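Local coordinates for protein triacylglycerol lipase (Clostridium botulinum, PDB 5AH1) that hydrolyses synthetic polyesters and probably triacylglycerols, as a zinc-binding esterase of the alpha/beta-hydrolase class, at residues T143-E148 with H156-R161; R131-Y136 with S211-G216; K152-N157 with T300-T305; V122-S127 with Y267-D272; T187-T192 with E315-V320. All blocks are in the same frame, centred on the assembly; numbering follows the deposited sequence. Where two conformers were deposited one is given.

Contact 1 of 5, residues T143-E148 with H156-R161. With ZN (zinc ion), chain B.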
# COMPACT_ATOMS: atom_id res chain seq x y z
N THR A 143 -11.33 8.40 17.67
CA THR A 143 -11.96 7.13 17.38
C THR A 143 -12.34 7.07 15.91
O THR A 143 -12.99 7.97 15.36
CB THR A 143 -13.19 6.94 18.27
OG1 THR A 143 -12.77 6.95 19.64
CG2 THR A 143 -13.89 5.62 17.98
N VAL A 144 -11.95 5.97 15.27
CA VAL A 144 -12.27 5.78 13.87
C VAL A 144 -13.78 5.85 13.65
O VAL A 144 -14.55 5.21 14.39
CB VAL A 144 -11.75 4.41 13.39
CG1 VAL A 144 -12.11 4.16 11.93
CG2 VAL A 144 -10.23 4.30 13.59
N ASP A 145 -14.18 6.57 12.61
CA ASP A 145 -15.58 6.75 12.23
C ASP A 145 -15.70 6.44 10.75
O ASP A 145 -15.18 7.18 9.93
CB ASP A 145 -16.00 8.19 12.57
CG ASP A 145 -17.45 8.50 12.25
OD1 ASP A 145 -18.13 7.74 11.54
OD2 ASP A 145 -17.93 9.55 12.73
N TYR A 146 -16.34 5.32 10.43
CA TYR A 146 -16.43 4.85 9.05
C TYR A 146 -17.57 5.50 8.26
O TYR A 146 -17.69 5.24 7.07
CB TYR A 146 -16.61 3.33 9.03
CG TYR A 146 -15.45 2.57 9.62
CD1 TYR A 146 -14.24 2.51 8.94
CD2 TYR A 146 -15.54 1.93 10.85
CE1 TYR A 146 -13.17 1.82 9.46
CE2 TYR A 146 -14.47 1.23 11.38
CZ TYR A 146 -13.28 1.19 10.69
OH TYR A 146 -12.23 0.48 11.23
N GLY A 147 -18.38 6.31 8.94
CA GLY A 147 -19.52 6.95 8.32
C GLY A 147 -20.79 6.17 8.59
O GLY A 147 -20.84 4.96 8.37
N GLU A 148 -21.83 6.84 9.05
CA GLU A 148 -23.11 6.15 9.25
C GLU A 148 -23.59 5.46 7.98
O GLU A 148 -24.01 4.30 8.01
CB GLU A 148 -24.18 7.11 9.74
CG GLU A 148 -25.53 6.44 10.01
CD GLU A 148 -26.53 7.41 10.59
OE1 GLU A 148 -26.49 7.64 11.81
OE2 GLU A 148 -27.34 7.95 9.81
N HIS A 156 -21.59 -3.05 8.98
CA HIS A 156 -20.55 -3.11 10.01
C HIS A 156 -20.64 -1.92 10.95
O HIS A 156 -21.48 -1.04 10.78
CB HIS A 156 -19.14 -3.37 9.41
CG HIS A 156 -18.47 -2.21 8.70
ND1 HIS A 156 -18.09 -1.04 9.32
CD2 HIS A 156 -17.98 -2.13 7.44
CE1 HIS A 156 -17.44 -0.28 8.46
NE2 HIS A 156 -17.34 -0.92 7.31
N ASN A 157 -19.80 -1.89 11.96
CA ASN A 157 -19.88 -0.85 12.97
C ASN A 157 -19.48 0.49 12.38
O ASN A 157 -18.56 0.56 11.57
CB ASN A 157 -18.92 -1.14 14.13
CG ASN A 157 -19.37 -2.27 15.00
OD1 ASN A 157 -20.56 -2.58 15.07
ND2 ASN A 157 -18.42 -2.90 15.68
N ARG A 158 -20.14 1.55 12.83
CA ARG A 158 -19.72 2.90 12.47
C ARG A 158 -18.41 3.29 13.14
O ARG A 158 -17.57 3.95 12.51
CB ARG A 158 -20.78 3.93 12.83
CG ARG A 158 -20.37 5.36 12.53
CD ARG A 158 -21.44 6.42 12.77
NE ARG A 158 -20.86 7.74 12.65
CZ ARG A 158 -21.48 8.87 12.98
NH1 ARG A 158 -22.73 8.91 13.37
NH2 ARG A 158 -20.81 10.00 12.94
N TYR A 159 -18.22 2.91 14.40
CA TYR A 159 -17.03 3.31 15.15
C TYR A 159 -16.08 2.15 15.32
O TYR A 159 -16.50 1.03 15.58
CB TYR A 159 -17.41 3.90 16.51
CG TYR A 159 -18.26 5.12 16.38
CD1 TYR A 159 -17.70 6.34 16.01
CD2 TYR A 159 -19.62 5.06 16.58
CE1 TYR A 159 -18.49 7.46 15.86
CE2 TYR A 159 -20.42 6.17 16.43
CZ TYR A 159 -19.84 7.38 16.07
OH TYR A 159 -20.60 8.53 15.91
N GLY A 160 -14.80 2.46 15.23
CA GLY A 160 -13.75 1.48 15.34
C GLY A 160 -12.88 1.73 16.54
O GLY A 160 -13.37 2.13 17.60
N ARG A 161 -11.59 1.51 16.39
CA ARG A 161 -10.68 1.66 17.51
C ARG A 161 -10.27 3.12 17.68
O ARG A 161 -10.67 4.00 16.90
CB ARG A 161 -9.51 0.69 17.40
CG ARG A 161 -8.58 0.91 16.26
CD ARG A 161 -7.40 -0.06 16.35
NE ARG A 161 -7.80 -1.47 16.26
CZ ARG A 161 -7.03 -2.50 16.61
NH1 ARG A 161 -5.80 -2.31 17.07
NH2 ARG A 161 -7.49 -3.73 16.49
ZN ZN B . -16.30 -0.46 5.59
O HOH W 1 -10.81 0.80 13.66
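Arg-158, its chain extended from CG to NE, grips the carboxylate of Asp-145 side-on with two nitrogens. NE donates to OD1 of Asp-145 and NH2 donates to OD2 of Asp-145, each at 2.9 Å. Both bonds use syn sides of the carboxylate, yet its plane is turned 41° from the guanidinium. OD1 also takes the N-H of Gly-147 on its anti side, which makes an Asx turn. The OH of Tyr-159 sits over the centre of the guanidinium. CG of Tyr-146 lies anti to the carbonyl carbon (chi1 -63°), where CE1 of His-156 comes within 3.7 Å of it. There the edge of His-156 meets the face of Tyr-146 in a T-shaped pair, planes at 87°. The OH of Tyr-146 is bonded to Glu-134 and accepts from a water, which itself accepts from N of Arg-161. His-156 ND1 donates to O of Asn-157, which leaves NE2 to bind the zinc ion at 2.1 Å. Backbone bonds join Val-144 to Arg-161 and Gly-160, and N of Tyr-146 to O of Arg-158. This is a two-stranded antiparallel sheet whose helical connection carries His-150 and His-156 of the zinc site, which Asp-130 and Asp-302 complete.

Contact 2 of 5, residues R131-Y136 with S211-G216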
# COMPACT_ATOMS: atom_id res chain seq x y z
N ARG A 131 -9.64 1.72 5.59
CA ARG A 131 -8.26 2.11 5.86
C ARG A 131 -8.05 3.62 5.82
O ARG A 131 -7.27 4.14 6.60
CB ARG A 131 -7.34 1.38 4.89
CG ARG A 131 -7.24 -0.14 5.20
CD ARG A 131 -6.62 -0.91 4.06
NE ARG A 131 -5.41 -0.30 3.50
CZ ARG A 131 -4.18 -0.79 3.61
NH1 ARG A 131 -3.88 -1.82 4.41
NH2 ARG A 131 -3.21 -0.18 2.95
N ALA A 132 -8.72 4.32 4.92
CA ALA A 132 -8.63 5.77 4.87
C ALA A 132 -9.22 6.42 6.13
O ALA A 132 -8.65 7.38 6.66
CB ALA A 132 -9.28 6.31 3.62
N CYS A 133 -10.36 5.92 6.60
CA CYS A 133 -10.95 6.41 7.83
C CYS A 133 -10.03 6.15 9.01
O CYS A 133 -9.89 6.98 9.90
CB CYS A 133 -12.31 5.75 8.08
SG CYS A 133 -13.58 6.14 6.82
N GLU A 134 -9.41 4.97 9.02
CA GLU A 134 -8.45 4.63 10.06
C GLU A 134 -7.22 5.54 9.98
O GLU A 134 -6.72 5.98 11.01
CB GLU A 134 -8.07 3.16 9.95
CG GLU A 134 -9.27 2.25 10.26
CD GLU A 134 -9.14 0.86 9.68
OE1 GLU A 134 -8.09 0.51 9.13
OE2 GLU A 134 -10.13 0.09 9.80
N LEU A 135 -6.74 5.81 8.78
CA LEU A 135 -5.59 6.68 8.58
C LEU A 135 -5.85 8.11 9.09
O LEU A 135 -5.00 8.71 9.76
CB LEU A 135 -5.21 6.69 7.10
CG LEU A 135 -4.01 7.54 6.71
CD1 LEU A 135 -2.78 7.17 7.51
CD2 LEU A 135 -3.76 7.39 5.21
N TYR A 136 -7.03 8.63 8.78
CA TYR A 136 -7.46 9.92 9.31
C TYR A 136 -7.35 9.97 10.84
O TYR A 136 -6.69 10.85 11.39
CB TYR A 136 -8.89 10.23 8.83
CG TYR A 136 -9.48 11.46 9.46
CD1 TYR A 136 -9.21 12.72 8.96
CD2 TYR A 136 -10.30 11.36 10.57
CE1 TYR A 136 -9.74 13.85 9.56
CE2 TYR A 136 -10.83 12.48 11.17
CZ TYR A 136 -10.54 13.73 10.67
OH TYR A 136 -11.08 14.84 11.27
N SER A 211 -18.16 12.66 10.81
CA SER A 211 -16.71 12.85 10.86
C SER A 211 -16.32 14.03 9.98
O SER A 211 -16.78 14.13 8.84
CB SER A 211 -15.98 11.62 10.34
OG SER A 211 -14.59 11.87 10.33
N PRO A 212 -15.42 14.91 10.46
CA PRO A 212 -14.95 15.99 9.60
C PRO A 212 -14.37 15.48 8.28
O PRO A 212 -14.40 16.19 7.27
CB PRO A 212 -13.86 16.66 10.44
CG PRO A 212 -14.33 16.44 11.87
CD PRO A 212 -14.94 15.05 11.85
N LEU A 213 -13.83 14.26 8.28
CA LEU A 213 -13.27 13.67 7.07
C LEU A 213 -14.24 13.76 5.90
O LEU A 213 -13.85 13.98 4.75
CB LEU A 213 -12.87 12.20 7.31
CG LEU A 213 -12.32 11.46 6.08
CD1 LEU A 213 -11.10 12.18 5.50
CD2 LEU A 213 -11.99 10.02 6.43
N PHE A 214 -15.52 13.56 6.16
CA PHE A 214 -16.49 13.44 5.09
C PHE A 214 -17.06 14.77 4.61
O PHE A 214 -17.85 14.79 3.66
CB PHE A 214 -17.63 12.50 5.50
CG PHE A 214 -17.16 11.14 5.95
CD1 PHE A 214 -16.32 10.38 5.15
CD2 PHE A 214 -17.55 10.62 7.18
CE1 PHE A 214 -15.86 9.16 5.56
CE2 PHE A 214 -17.09 9.38 7.59
CZ PHE A 214 -16.24 8.66 6.78
N GLU A 215 -16.66 15.89 5.23
CA GLU A 215 -17.27 17.17 4.88
C GLU A 215 -16.58 17.88 3.71
O GLU A 215 -17.20 18.71 3.07
CB GLU A 215 -17.38 18.06 6.12
CG GLU A 215 -18.35 17.48 7.17
CD GLU A 215 -18.61 18.40 8.37
OE1 GLU A 215 -17.65 18.76 9.07
OE2 GLU A 215 -19.79 18.74 8.62
N GLY A 216 -15.36 17.48 3.39
CA GLY A 216 -14.58 18.12 2.35
C GLY A 216 -13.94 19.43 2.78
O GLY A 216 -14.12 19.88 3.91
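Ser-211 approaches the ring of Tyr-136 with its hydroxyl, OG lying 3.9 Å from CE2 of Tyr-136. The same OG accepts the N-H of Leu-213, which makes an ST turn. Pro-212 comes next and crosses the tyrosine at about a right angle. Its CB is 3.4 Å from OH of Tyr-136. Leu-213 then lies over the ring. Its CB stands above the centre of the Tyr-136 face, 4.0 Å from the centroid and 8° off the normal, a CH-pi contact. The leucine CG is anti to the backbone N (chi1 177°), and beyond it CD2 lies 3.9 Å from CB of Tyr-136 and also near CA of Cys-133. In the fold, this turn between helix 200-204 and strand 221-227 packs on helix 128-140, and Leu-213 also reaches Leu-194 and Leu-195 of helix 183-197. Phe-214 follows. SG of Cys-133 meets the edge of its ring, 3.7 Å from CZ of Phe-214, as a sulfur-aromatic contact. Trp-129 lies against the same phenylalanine, with the two ring planes about 10° apart.

Contact 3 of 5, residues K152-N157 with T300-T305. With ZN (zinc ion), chain B.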
# COMPACT_ATOMS: atom_id res chain seq x y z
N LYS A 152 -23.91 1.45 7.51
CA LYS A 152 -25.22 0.86 7.31
C LYS A 152 -25.25 0.04 6.02
O LYS A 152 -25.78 -1.07 6.00
CB LYS A 152 -26.31 1.93 7.27
CG LYS A 152 -27.70 1.35 7.10
CD LYS A 152 -28.76 2.42 7.17
CE LYS A 152 -30.16 1.86 6.96
NZ LYS A 152 -31.21 2.92 7.09
N LYS A 153 -24.71 0.59 4.94
CA LYS A 153 -24.70 -0.09 3.67
C LYS A 153 -23.96 -1.43 3.72
O LYS A 153 -24.44 -2.43 3.18
CB LYS A 153 -24.06 0.81 2.61
CG LYS A 153 -23.95 0.19 1.23
CD LYS A 153 -23.36 1.16 0.23
CE LYS A 153 -23.24 0.55 -1.14
NZ LYS A 153 -24.59 0.34 -1.73
N PHE A 154 -22.80 -1.43 4.36
CA PHE A 154 -21.95 -2.62 4.39
C PHE A 154 -22.16 -3.49 5.63
O PHE A 154 -21.55 -4.55 5.76
CB PHE A 154 -20.50 -2.21 4.17
CG PHE A 154 -20.24 -1.72 2.77
CD1 PHE A 154 -20.36 -2.57 1.69
CD2 PHE A 154 -19.90 -0.41 2.53
CE1 PHE A 154 -20.13 -2.12 0.40
CE2 PHE A 154 -19.68 0.05 1.24
CZ PHE A 154 -19.79 -0.81 0.17
N LYS A 155 -23.06 -3.07 6.51
CA LYS A 155 -23.45 -3.84 7.69
C LYS A 155 -22.28 -4.12 8.62
O LYS A 155 -22.02 -5.24 9.02
CB LYS A 155 -24.13 -5.14 7.27
CG LYS A 155 -25.28 -4.93 6.29
CD LYS A 155 -25.83 -6.24 5.77
CE LYS A 155 -26.96 -6.00 4.75
NZ LYS A 155 -26.53 -5.20 3.56
N HIS A 156 -21.59 -3.05 8.98
CA HIS A 156 -20.55 -3.11 10.01
C HIS A 156 -20.64 -1.92 10.95
O HIS A 156 -21.48 -1.04 10.78
CB HIS A 156 -19.14 -3.37 9.41
CG HIS A 156 -18.47 -2.21 8.70
ND1 HIS A 156 -18.09 -1.04 9.32
CD2 HIS A 156 -17.98 -2.13 7.44
CE1 HIS A 156 -17.44 -0.28 8.46
NE2 HIS A 156 -17.34 -0.92 7.31
N ASN A 157 -19.80 -1.89 11.96
CA ASN A 157 -19.88 -0.85 12.97
C ASN A 157 -19.48 0.49 12.38
O ASN A 157 -18.56 0.56 11.57
CB ASN A 157 -18.92 -1.14 14.13
CG ASN A 157 -19.37 -2.27 15.00
OD1 ASN A 157 -20.56 -2.58 15.07
ND2 ASN A 157 -18.42 -2.90 15.68
N THR A 300 -18.90 -9.64 0.86
CA THR A 300 -18.92 -8.18 0.80
C THR A 300 -17.89 -7.65 -0.19
O THR A 300 -16.85 -8.28 -0.41
CB THR A 300 -18.65 -7.55 2.19
OG1 THR A 300 -18.80 -6.13 2.11
CG2 THR A 300 -17.23 -7.85 2.72
N LYS A 301 -18.17 -6.51 -0.80
CA LYS A 301 -17.12 -5.83 -1.55
C LYS A 301 -16.32 -4.88 -0.66
O LYS A 301 -15.33 -4.30 -1.12
CB LYS A 301 -17.69 -5.10 -2.77
CG LYS A 301 -18.57 -3.93 -2.48
CD LYS A 301 -18.96 -3.27 -3.79
CE LYS A 301 -19.77 -1.99 -3.62
NZ LYS A 301 -20.17 -1.43 -4.96
N ASP A 302 -16.72 -4.72 0.61
CA ASP A 302 -16.00 -3.82 1.52
C ASP A 302 -14.84 -4.51 2.24
O ASP A 302 -14.81 -4.56 3.47
CB ASP A 302 -17.00 -3.25 2.53
CG ASP A 302 -16.43 -2.13 3.39
OD1 ASP A 302 -15.65 -1.29 2.87
OD2 ASP A 302 -16.80 -2.08 4.58
N ILE A 303 -13.90 -5.04 1.47
CA ILE A 303 -12.78 -5.82 2.01
C ILE A 303 -11.58 -5.71 1.05
O ILE A 303 -11.77 -5.40 -0.12
CB ILE A 303 -13.26 -7.29 2.26
CG1 ILE A 303 -12.32 -8.03 3.21
CG2 ILE A 303 -13.48 -8.01 0.94
CD1 ILE A 303 -12.35 -7.51 4.65
N ALA A 304 -10.37 -5.93 1.54
CA ALA A 304 -9.20 -5.65 0.71
C ALA A 304 -9.14 -6.48 -0.57
O ALA A 304 -8.71 -5.98 -1.61
CB ALA A 304 -7.91 -5.84 1.50
N THR A 305 -9.52 -7.74 -0.50
CA THR A 305 -9.40 -8.64 -1.64
C THR A 305 -10.23 -8.14 -2.84
O THR A 305 -9.79 -8.26 -3.99
CB THR A 305 -9.73 -10.10 -1.23
OG1 THR A 305 -10.86 -10.11 -0.36
CG2 THR A 305 -8.56 -10.68 -0.47
ZN ZN B . -16.30 -0.46 5.59
O HOH W 2 -21.14 -5.90 3.48
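His-156 and Asp-302 meet through the zinc ion. NE2 of His-156 binds the metal at 2.1 Å and OD2 of Asp-302 binds it at 2.0 Å. The imidazole and carboxylate planes are only 10° apart, and OD2 lies at the edge of the histidine ring, in its plane. The two ligand atoms are close because they share the metal, not through a hydrogen bond. Asp-130 and His-150 complete the site. The other oxygen of Asp-302, OD1, is hydrogen-bonded to Ser-127, which probably helps hold the carboxylate in place. The apolar part of the contact is Phe-154. CB of Asp-302 lies over one face of its ring, offset toward the rim, in a CH-pi contact 3.8 Å from the centroid. CG of Lys-153 lies over the centre of the opposite face. Lys-301 passes obliquely, its CG 3.7 Å from CE1 of Phe-154, while its NZ pairs with Glu-315. A water donates to O of Phe-154 and is hydrogen-bonded to OG1 of Thr-300. The same OG1 accepts the N-H of Asp-302, in an ST turn. The metal ties the loop after helix 148-154, through His-156, to the loop of Asp-302, and probably offsets the buried acidic charge.

Contact 4 of 5, residues V122-S127 with Y267-D272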
# COMPACT_ATOMS: atom_id res chain seq x y z
N VAL A 122 -2.86 0.93 9.65
CA VAL A 122 -4.27 0.76 9.35
C VAL A 122 -4.59 -0.73 9.17
O VAL A 122 -3.70 -1.57 9.28
CB VAL A 122 -4.67 1.60 8.11
CG1 VAL A 122 -4.39 3.09 8.36
CG2 VAL A 122 -3.94 1.12 6.85
N GLY A 123 -5.86 -1.07 8.90
CA GLY A 123 -6.24 -2.46 8.83
C GLY A 123 -5.49 -3.18 7.72
O GLY A 123 -5.48 -2.70 6.57
N PRO A 124 -4.87 -4.33 8.03
CA PRO A 124 -4.07 -5.02 7.01
C PRO A 124 -4.90 -5.63 5.87
O PRO A 124 -4.36 -5.84 4.78
CB PRO A 124 -3.34 -6.10 7.81
CG PRO A 124 -4.18 -6.32 9.02
CD PRO A 124 -4.74 -4.97 9.35
N VAL A 125 -6.17 -5.96 6.12
CA VAL A 125 -6.98 -6.62 5.10
C VAL A 125 -8.35 -5.96 4.89
O VAL A 125 -9.22 -6.53 4.26
CB VAL A 125 -7.16 -8.12 5.44
CG1 VAL A 125 -5.80 -8.84 5.49
CG2 VAL A 125 -7.90 -8.33 6.76
N SER A 126 -8.50 -4.76 5.42
CA SER A 126 -9.74 -4.01 5.26
C SER A 126 -9.80 -3.25 3.94
O SER A 126 -8.81 -3.14 3.21
CB SER A 126 -9.94 -3.08 6.45
OG SER A 126 -10.07 -3.86 7.64
N SER A 127 -10.97 -2.71 3.62
CA SER A 127 -11.14 -1.95 2.39
C SER A 127 -10.34 -0.64 2.43
O SER A 127 -9.95 -0.16 3.48
CB SER A 127 -12.60 -1.61 2.18
OG SER A 127 -13.03 -0.72 3.20
N TYR A 267 0.67 -10.01 16.15
CA TYR A 267 0.00 -9.17 15.15
C TYR A 267 -1.51 -9.27 15.31
O TYR A 267 -2.03 -10.25 15.83
CB TYR A 267 0.44 -9.53 13.72
CG TYR A 267 0.17 -10.95 13.32
CD1 TYR A 267 1.06 -11.96 13.65
CD2 TYR A 267 -0.98 -11.29 12.64
CE1 TYR A 267 0.82 -13.27 13.30
CE2 TYR A 267 -1.23 -12.59 12.28
CZ TYR A 267 -0.34 -13.58 12.62
OH TYR A 267 -0.63 -14.87 12.25
N ASP A 268 -2.20 -8.24 14.85
CA ASP A 268 -3.64 -8.05 15.04
C ASP A 268 -4.19 -7.70 13.66
O ASP A 268 -3.65 -6.84 12.97
CB ASP A 268 -3.81 -6.90 16.05
CG ASP A 268 -5.27 -6.50 16.32
OD1 ASP A 268 -6.22 -6.99 15.67
OD2 ASP A 268 -5.45 -5.65 17.22
N LEU A 269 -5.22 -8.41 13.22
CA LEU A 269 -5.82 -8.17 11.90
C LEU A 269 -6.79 -6.99 11.89
O LEU A 269 -7.21 -6.55 10.83
CB LEU A 269 -6.52 -9.41 11.37
CG LEU A 269 -5.61 -10.63 11.21
CD1 LEU A 269 -6.43 -11.86 10.86
CD2 LEU A 269 -4.52 -10.38 10.17
N LYS A 270 -7.13 -6.47 13.07
CA LYS A 270 -7.84 -5.19 13.20
C LYS A 270 -9.19 -5.18 12.49
O LYS A 270 -9.61 -4.15 11.96
CB LYS A 270 -6.95 -4.03 12.72
CG LYS A 270 -5.53 -4.11 13.28
CD LYS A 270 -4.65 -2.88 13.00
CE LYS A 270 -3.27 -3.05 13.60
NZ LYS A 270 -2.49 -4.13 12.98
N LEU A 271 -9.91 -6.30 12.57
CA LEU A 271 -11.24 -6.42 11.97
C LEU A 271 -12.35 -6.17 13.00
O LEU A 271 -13.42 -6.75 12.92
CB LEU A 271 -11.38 -7.80 11.30
CG LEU A 271 -10.50 -7.93 10.04
CD1 LEU A 271 -10.36 -9.38 9.64
CD2 LEU A 271 -11.02 -7.10 8.88
N ASP A 272 -12.07 -5.27 13.94
CA ASP A 272 -13.01 -4.89 14.99
C ASP A 272 -14.39 -4.53 14.44
O ASP A 272 -15.41 -4.87 15.04
CB ASP A 272 -12.49 -3.66 15.76
CG ASP A 272 -11.11 -3.85 16.37
OD1 ASP A 272 -10.24 -4.48 15.74
OD2 ASP A 272 -10.91 -3.33 17.48
O HOH W 3 -1.86 -3.29 10.40
O HOH W 4 -7.80 -5.32 8.41
O HOH W 5 -9.62 -2.50 9.69
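Val-122 reaches Lys-270 through a water, which donates to O of Val-122 and accepts from NZ of Lys-270, at 2.8 Å each. The bend at the end of the lysine chain (chi4 66°) places NZ where it also donates to O of Asp-268. NZ of Lys-270 also forms a salt bridge with Glu-93. Gly-123 runs beside CB of Lys-270. Pro-124 turns its ring onto the backbone of Leu-269, with CD 3.3 Å from O of Leu-269. Its CG meets CD2 of the same leucine. Val-125 crosses Leu-271 at about a right angle. Its CG2 touches both methyls of Leu-271, the nearer being CD1 at 3.9 Å. Its backbone N donates to a second water, which donates in turn to O of Leu-269 and to OG of Ser-126. That OG lies 3.6 Å from CD2 of Leu-271. No direct hydrogen bond joins the two segments. Two waters bridge them; a third donates to O of Lys-270, its link to OG of Ser-126 being doubtful. Water thus supplies the donors for the carbonyls of Val-122, Leu-269 and Lys-270, which are buried where the segments share no hydrogen bond of their own.

Contact 5 of 5, residues T187-T192 with E315-V320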
# COMPACT_ATOMS: atom_id res chain seq x y z
N THR A 187 -4.89 3.60 -0.56
CA THR A 187 -5.44 4.17 0.67
C THR A 187 -5.14 5.67 0.78
O THR A 187 -6.00 6.44 1.17
CB THR A 187 -4.88 3.44 1.89
OG1 THR A 187 -5.24 2.05 1.81
CG2 THR A 187 -5.42 4.03 3.19
N ILE A 188 -3.92 6.09 0.45
CA ILE A 188 -3.58 7.51 0.56
C ILE A 188 -4.24 8.36 -0.52
O ILE A 188 -4.61 9.51 -0.28
CB ILE A 188 -2.03 7.78 0.63
CG1 ILE A 188 -1.31 7.32 -0.63
CG2 ILE A 188 -1.47 7.09 1.87
CD1 ILE A 188 0.16 7.70 -0.67
N ARG A 189 -4.46 7.78 -1.71
CA ARG A 189 -5.25 8.47 -2.73
C ARG A 189 -6.65 8.72 -2.21
O ARG A 189 -7.22 9.78 -2.41
CB ARG A 189 -5.31 7.66 -4.02
CG ARG A 189 -4.03 7.63 -4.86
CD ARG A 189 -4.11 6.60 -5.98
NE ARG A 189 -5.37 6.75 -6.73
CZ ARG A 189 -6.10 5.75 -7.20
NH1 ARG A 189 -5.63 4.51 -7.17
NH2 ARG A 189 -7.27 6.01 -7.75
N THR A 190 -7.20 7.71 -1.56
CA THR A 190 -8.59 7.73 -1.05
C THR A 190 -8.73 8.76 0.07
O THR A 190 -9.67 9.56 0.10
CB THR A 190 -9.02 6.34 -0.55
OG1 THR A 190 -8.89 5.41 -1.63
CG2 THR A 190 -10.46 6.31 -0.06
N LEU A 191 -7.78 8.78 1.01
CA LEU A 191 -7.81 9.79 2.06
C LEU A 191 -7.74 11.19 1.45
O LEU A 191 -8.48 12.09 1.88
CB LEU A 191 -6.64 9.60 3.02
CG LEU A 191 -6.56 10.67 4.12
CD1 LEU A 191 -7.65 10.49 5.13
CD2 LEU A 191 -5.20 10.67 4.83
N THR A 192 -6.89 11.39 0.47
CA THR A 192 -6.72 12.72 -0.13
C THR A 192 -8.02 13.16 -0.82
O THR A 192 -8.45 14.31 -0.71
CB THR A 192 -5.51 12.73 -1.09
OG1 THR A 192 -4.33 12.38 -0.36
CG2 THR A 192 -5.35 14.09 -1.71
N GLU A 315 -13.36 0.44 -9.82
CA GLU A 315 -14.44 1.12 -9.11
C GLU A 315 -13.93 2.27 -8.23
O GLU A 315 -14.51 3.35 -8.22
CB GLU A 315 -15.26 0.14 -8.27
CG GLU A 315 -16.48 0.80 -7.62
CD GLU A 315 -17.31 -0.12 -6.73
OE1 GLU A 315 -16.82 -1.18 -6.35
OE2 GLU A 315 -18.44 0.27 -6.38
N LEU A 316 -12.86 2.03 -7.47
CA LEU A 316 -12.23 3.08 -6.67
C LEU A 316 -11.84 4.27 -7.54
O LEU A 316 -12.09 5.41 -7.19
CB LEU A 316 -11.02 2.52 -5.93
CG LEU A 316 -10.42 3.46 -4.87
CD1 LEU A 316 -11.28 3.44 -3.61
CD2 LEU A 316 -8.99 3.11 -4.55
N ASN A 317 -11.28 3.97 -8.70
CA ASN A 317 -10.80 4.99 -9.60
C ASN A 317 -11.91 5.89 -10.14
O ASN A 317 -11.63 7.01 -10.56
CB ASN A 317 -10.05 4.35 -10.75
CG ASN A 317 -8.78 3.67 -10.34
OD1 ASN A 317 -8.29 3.86 -9.22
ND2 ASN A 317 -8.18 2.90 -11.26
N THR A 318 -13.14 5.39 -10.18
CA THR A 318 -14.23 6.20 -10.70
C THR A 318 -14.60 7.38 -9.79
O THR A 318 -15.31 8.27 -10.23
CB THR A 318 -15.50 5.38 -11.02
OG1 THR A 318 -16.06 4.89 -9.80
CG2 THR A 318 -15.19 4.26 -12.00
N TRP A 319 -14.08 7.41 -8.57
CA TRP A 319 -14.34 8.55 -7.68
C TRP A 319 -13.10 9.08 -6.96
O TRP A 319 -13.13 10.21 -6.47
CB TRP A 319 -15.46 8.23 -6.68
CG TRP A 319 -15.11 7.23 -5.62
CD1 TRP A 319 -15.10 5.87 -5.73
CD2 TRP A 319 -14.70 7.53 -4.27
NE1 TRP A 319 -14.71 5.31 -4.54
CE2 TRP A 319 -14.46 6.30 -3.62
CE3 TRP A 319 -14.51 8.71 -3.56
CZ2 TRP A 319 -14.04 6.23 -2.30
CZ3 TRP A 319 -14.13 8.64 -2.24
CH2 TRP A 319 -13.88 7.42 -1.62
N VAL A 320 -12.03 8.29 -6.89
CA VAL A 320 -10.82 8.75 -6.22
C VAL A 320 -9.89 9.35 -7.27
O VAL A 320 -9.18 8.64 -7.97
CB VAL A 320 -10.14 7.61 -5.42
CG1 VAL A 320 -8.83 8.06 -4.82
CG2 VAL A 320 -11.07 7.12 -4.32
O HOH W 6 -7.21 1.88 -7.47
O HOH W 7 -6.33 9.20 -7.98
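Arg-189 meets the other segment at its CB and at its guanidinium. Its CB lies 3.6 Å from CG1 of Val-320, and that methyl also packs on the backbone carbonyl of Arg-189. The chain then bends at chi3 (49°), which sets the position of NE. NE donates to a water that donates on to O of Val-320. NH2 makes two bonds, both near the guanidinium plane. One goes to OD1 of Asn-317 at 2.8 Å, from above the amide plane, and a longer one goes to O of Val-320 at 3.3 Å. NH1 donates to a second water and is also bonded to Asn-231. Beside it, OG1 of Thr-190 rests 3.7 Å from both methyls of Leu-316 and is bonded to O of Gln-186. CG2 of Thr-190 meets CH2 of Trp-319 obliquely. The contact joins helix 183-197 to helix 310-317 and the residues just after it. On its other sides helix 183-197 packs against helix 128-140 and against strand 221-227 of the central parallel sheet.

From the N terminus, the loop at 122-127 comes first. Contact 4 closes the longest loop but one when the chain returns at 267-272, and contacts 1 and 2 fall within it. Contact 2 takes helix 128-140 to the turn at 211-216. Contact 1, a two-stranded antiparallel pair around helix 148-154, lies within that span. Contact 3 starts where contact 1 ends, sharing His-156, and crosses contacts 2 and 4 on its way to 300-305. Contact 5, from helix 183-197 to 315-320, crosses contacts 2, 3 and 4. Direct bonds tie them: Arg-161 to Asp-268 and Asp-272, Arg-131 to Gly-123 and Thr-187, Ala-304 to Val-125. Together they join the zinc-bearing region to helices beside the central sheet.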